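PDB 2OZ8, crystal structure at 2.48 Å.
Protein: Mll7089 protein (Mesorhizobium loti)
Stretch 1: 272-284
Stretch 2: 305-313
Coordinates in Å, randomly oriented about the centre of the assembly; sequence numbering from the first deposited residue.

Stretch 1 (272-284) VHGQVTDVMRIGW
Stretch 2 305-313: HMAVALPEV

Val272 is extended (-138/172°); the chain then turns through His273 and Gly274 (phi/psi -119/-136° and -110/19°), and reaches the N-cap residue Gln275 (-72/88°). A helix then runs from Val276 to Trp284 and beyond, with phi between -60 and -73° apart from Val276 (-46/-54°) and psi between -30 and -58°. Its i to i-4 hydrogen bonds begin with Val279 N to Gln275 O (2.8 Å) and include Gly283 N to Val279 O (2.7 Å). The second stretch supplies the end of a helix, 305-309. Leu310 N still bonds to Met306 O (3.0 Å), but Leu310 itself leaves helical geometry at -84/137° and opens a type I turn to Val313, with Pro311 at -76/-26° and Glu312 at -83/10°. The two helices run nearly parallel, crossing at -18° with axes 10.6 Å apart at closest approach. The register pairs Met280 with Met306 (CA to CA 7.1 Å) and Gly283 with Leu310 (CA to CA 6.6 Å).

The contact buries 403 Å², summed over both sides, and is largely apolar. Met306 contributes the most. Its CB points toward the first helix, and chi angles of -53, 86 and 72° (m, p, p) fold its flexible, unbranched chain along the start of that helix. Met306 SD lies 3.8 Å from Val276 CG2, while Met306 CE reaches the turn, 3.8 Å from Gly274 CA. One helical turn after Val276, Val279 (chi1 t) points directly across; its CG1 is 3.9 Å from both Met306 CB and Leu310 CD1, so one methyl bridges two partners. Met280 leaves its helix sideways, but an m, m, m conformation brings its end back to the interface, placing Met280 SD 4.0 Å from Met306 CG and Met280 CE 3.7 Å from Leu310 CD2.

Leu310 points its CB toward the first helix, and its m, t rotamer (-65°, 166°) sets the branched end among Val279, Met280 and Gly283. Here the absence of a side chain matters: Gly283 CA sits 3.9 Å from Leu310 CD2, and a CB in ideal position would lie only 2.5 Å from that same Leu310 CD2, a clash. Beyond this packing, the turn brings Glu312 back toward the helix. With chi1 72°, chi2 -94° and chi3 45°, its carboxylate curls in so that Glu312 OE2 is 2.5 Å from Gly283 O. Two oxygens so close suggest that the buried acid is probably protonated, although the proton itself is not located. This polar approach lies beside the apolar cluster formed by the valines, methionines and leucine.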

# COMPACT_ATOMS: atom_id res chain seq x y z
N VAL A 272 -8.19 -27.33 -6.11
CA VAL A 272 -7.91 -28.09 -4.89
C VAL A 272 -8.00 -29.56 -5.20
O VAL A 272 -8.45 -29.92 -6.26
CB VAL A 272 -8.89 -27.76 -3.70
CG1 VAL A 272 -8.91 -26.28 -3.40
CG2 VAL A 272 -10.30 -28.28 -4.00
N HIS A 273 -7.61 -30.38 -4.24
CA HIS A 273 -7.70 -31.84 -4.37
C HIS A 273 -8.61 -32.44 -3.32
O HIS A 273 -9.66 -31.91 -3.10
CB HIS A 273 -6.29 -32.46 -4.42
CG HIS A 273 -5.61 -32.22 -5.73
ND1 HIS A 273 -5.79 -33.05 -6.82
CD2 HIS A 273 -4.83 -31.20 -6.16
CE1 HIS A 273 -5.12 -32.56 -7.85
NE2 HIS A 273 -4.52 -31.45 -7.47
N GLY A 274 -8.22 -33.54 -2.68
CA GLY A 274 -9.12 -34.33 -1.86
C GLY A 274 -8.91 -34.30 -0.35
O GLY A 274 -9.42 -35.17 0.33
N GLN A 275 -8.19 -33.30 0.18
CA GLN A 275 -8.06 -33.18 1.61
C GLN A 275 -9.39 -32.73 2.15
O GLN A 275 -9.62 -31.53 2.34
CB GLN A 275 -6.97 -32.20 2.00
CG GLN A 275 -5.60 -32.60 1.51
CD GLN A 275 -5.37 -32.23 0.05
OE1 GLN A 275 -6.27 -31.70 -0.64
NE2 GLN A 275 -4.17 -32.53 -0.44
N VAL A 276 -10.27 -33.67 2.43
CA VAL A 276 -11.67 -33.31 2.71
C VAL A 276 -11.85 -32.16 3.66
O VAL A 276 -12.55 -31.23 3.32
CB VAL A 276 -12.54 -34.48 3.22
CG1 VAL A 276 -14.02 -34.00 3.37
CG2 VAL A 276 -12.41 -35.67 2.33
N THR A 277 -11.25 -32.23 4.84
CA THR A 277 -11.42 -31.17 5.82
C THR A 277 -10.81 -29.84 5.38
O THR A 277 -11.44 -28.79 5.56
CB THR A 277 -10.79 -31.55 7.21
OG1 THR A 277 -11.23 -32.86 7.62
CG2 THR A 277 -11.16 -30.49 8.29
N ASP A 278 -9.61 -29.85 4.81
CA ASP A 278 -9.01 -28.60 4.30
C ASP A 278 -9.89 -27.97 3.21
O ASP A 278 -10.03 -26.74 3.18
CB ASP A 278 -7.62 -28.79 3.72
CG ASP A 278 -6.65 -29.48 4.66
OD1 ASP A 278 -6.99 -29.67 5.85
OD2 ASP A 278 -5.54 -29.84 4.19
N VAL A 279 -10.44 -28.81 2.32
CA VAL A 279 -11.28 -28.37 1.19
C VAL A 279 -12.57 -27.73 1.61
O VAL A 279 -12.97 -26.70 1.04
CB VAL A 279 -11.57 -29.52 0.20
CG1 VAL A 279 -12.59 -29.13 -0.84
CG2 VAL A 279 -10.26 -29.93 -0.50
N MET A 280 -13.24 -28.31 2.60
CA MET A 280 -14.45 -27.65 3.11
C MET A 280 -14.14 -26.35 3.86
O MET A 280 -14.93 -25.40 3.85
CB MET A 280 -15.31 -28.60 3.94
CG MET A 280 -15.79 -29.84 3.15
SD MET A 280 -16.84 -29.57 1.68
CE MET A 280 -18.21 -28.77 2.53
N ARG A 281 -12.98 -26.27 4.48
CA ARG A 281 -12.61 -25.02 5.13
C ARG A 281 -12.24 -23.94 4.08
O ARG A 281 -12.71 -22.79 4.18
CB ARG A 281 -11.46 -25.25 6.12
CG ARG A 281 -11.93 -25.89 7.37
CD ARG A 281 -10.80 -26.34 8.28
NE ARG A 281 -11.41 -26.94 9.47
CZ ARG A 281 -10.77 -27.57 10.45
NH1 ARG A 281 -9.44 -27.70 10.44
NH2 ARG A 281 -11.49 -28.06 11.47
N ILE A 282 -11.40 -24.30 3.10
CA ILE A 282 -11.03 -23.34 2.06
C ILE A 282 -12.24 -23.02 1.18
O ILE A 282 -12.36 -21.91 0.67
CB ILE A 282 -9.78 -23.76 1.21
CG1 ILE A 282 -9.16 -22.51 0.61
CG2 ILE A 282 -10.15 -24.68 0.07
CD1 ILE A 282 -8.51 -21.59 1.62
N GLY A 283 -13.14 -23.99 1.04
CA GLY A 283 -14.41 -23.75 0.35
C GLY A 283 -15.37 -22.81 1.05
O GLY A 283 -16.14 -22.14 0.39
N TRP A 284 -15.38 -22.77 2.39
CA TRP A 284 -16.14 -21.74 3.12
C TRP A 284 -15.52 -20.33 2.82
O TRP A 284 -16.21 -19.40 2.33
CB TRP A 284 -16.16 -22.03 4.63
CG TRP A 284 -16.57 -20.84 5.39
CD1 TRP A 284 -17.82 -20.26 5.38
CD2 TRP A 284 -15.75 -19.99 6.17
NE1 TRP A 284 -17.82 -19.13 6.12
CE2 TRP A 284 -16.56 -18.92 6.62
CE3 TRP A 284 -14.41 -20.02 6.54
CZ2 TRP A 284 -16.08 -17.88 7.45
CZ3 TRP A 284 -13.93 -18.98 7.39
CH2 TRP A 284 -14.77 -17.94 7.82
N HIS A 305 -17.70 -35.75 -3.63
CA HIS A 305 -18.58 -35.37 -2.56
C HIS A 305 -18.43 -33.92 -2.14
O HIS A 305 -19.44 -33.27 -1.86
CB HIS A 305 -18.38 -36.30 -1.40
CG HIS A 305 -18.78 -37.71 -1.72
ND1 HIS A 305 -20.08 -38.15 -1.59
CD2 HIS A 305 -18.06 -38.76 -2.18
CE1 HIS A 305 -20.14 -39.41 -1.97
NE2 HIS A 305 -18.93 -39.80 -2.32
N MET A 306 -17.20 -33.42 -2.09
CA MET A 306 -16.97 -31.99 -1.86
C MET A 306 -17.37 -31.22 -3.11
O MET A 306 -17.85 -30.12 -3.01
CB MET A 306 -15.50 -31.70 -1.47
CG MET A 306 -15.01 -32.55 -0.27
SD MET A 306 -14.33 -34.23 -0.58
CE MET A 306 -12.83 -33.56 -1.29
N ALA A 307 -17.19 -31.80 -4.29
CA ALA A 307 -17.51 -31.05 -5.51
C ALA A 307 -18.98 -30.74 -5.54
O ALA A 307 -19.34 -29.61 -5.83
CB ALA A 307 -17.08 -31.79 -6.80
N VAL A 308 -19.81 -31.74 -5.26
CA VAL A 308 -21.25 -31.51 -5.29
C VAL A 308 -21.67 -30.75 -4.05
O VAL A 308 -22.70 -30.12 -4.10
CB VAL A 308 -22.17 -32.83 -5.46
CG1 VAL A 308 -21.68 -33.78 -6.52
CG2 VAL A 308 -22.38 -33.57 -4.15
N ALA A 309 -20.91 -30.78 -2.94
CA ALA A 309 -21.41 -30.11 -1.74
C ALA A 309 -21.07 -28.60 -1.65
O ALA A 309 -21.80 -27.83 -1.02
CB ALA A 309 -21.02 -30.85 -0.46
N LEU A 310 -19.98 -28.18 -2.27
CA LEU A 310 -19.64 -26.74 -2.24
C LEU A 310 -20.39 -26.05 -3.35
O LEU A 310 -20.46 -26.58 -4.47
CB LEU A 310 -18.13 -26.51 -2.41
CG LEU A 310 -17.23 -27.04 -1.30
CD1 LEU A 310 -15.77 -27.03 -1.79
CD2 LEU A 310 -17.40 -26.21 -0.06
N PRO A 311 -20.96 -24.89 -3.06
CA PRO A 311 -21.75 -24.22 -4.12
C PRO A 311 -20.88 -23.52 -5.20
O PRO A 311 -21.34 -23.35 -6.33
CB PRO A 311 -22.58 -23.21 -3.32
CG PRO A 311 -21.61 -22.81 -2.14
CD PRO A 311 -20.95 -24.12 -1.79
N GLU A 312 -19.64 -23.11 -4.86
CA GLU A 312 -18.76 -22.42 -5.82
C GLU A 312 -17.98 -23.35 -6.75
O GLU A 312 -17.05 -22.88 -7.43
CB GLU A 312 -17.75 -21.53 -5.10
CG GLU A 312 -16.66 -22.21 -4.39
CD GLU A 312 -16.97 -22.42 -2.95
OE1 GLU A 312 -18.09 -22.83 -2.62
OE2 GLU A 312 -16.09 -22.18 -2.13
N VAL A 313 -18.34 -24.65 -6.75
CA VAL A 313 -17.65 -25.64 -7.59
C VAL A 313 -18.56 -26.05 -8.71
O VAL A 313 -19.70 -26.48 -8.46
CB VAL A 313 -17.22 -26.93 -6.81
CG1 VAL A 313 -16.58 -27.90 -7.76
CG2 VAL A 313 -16.31 -26.61 -5.64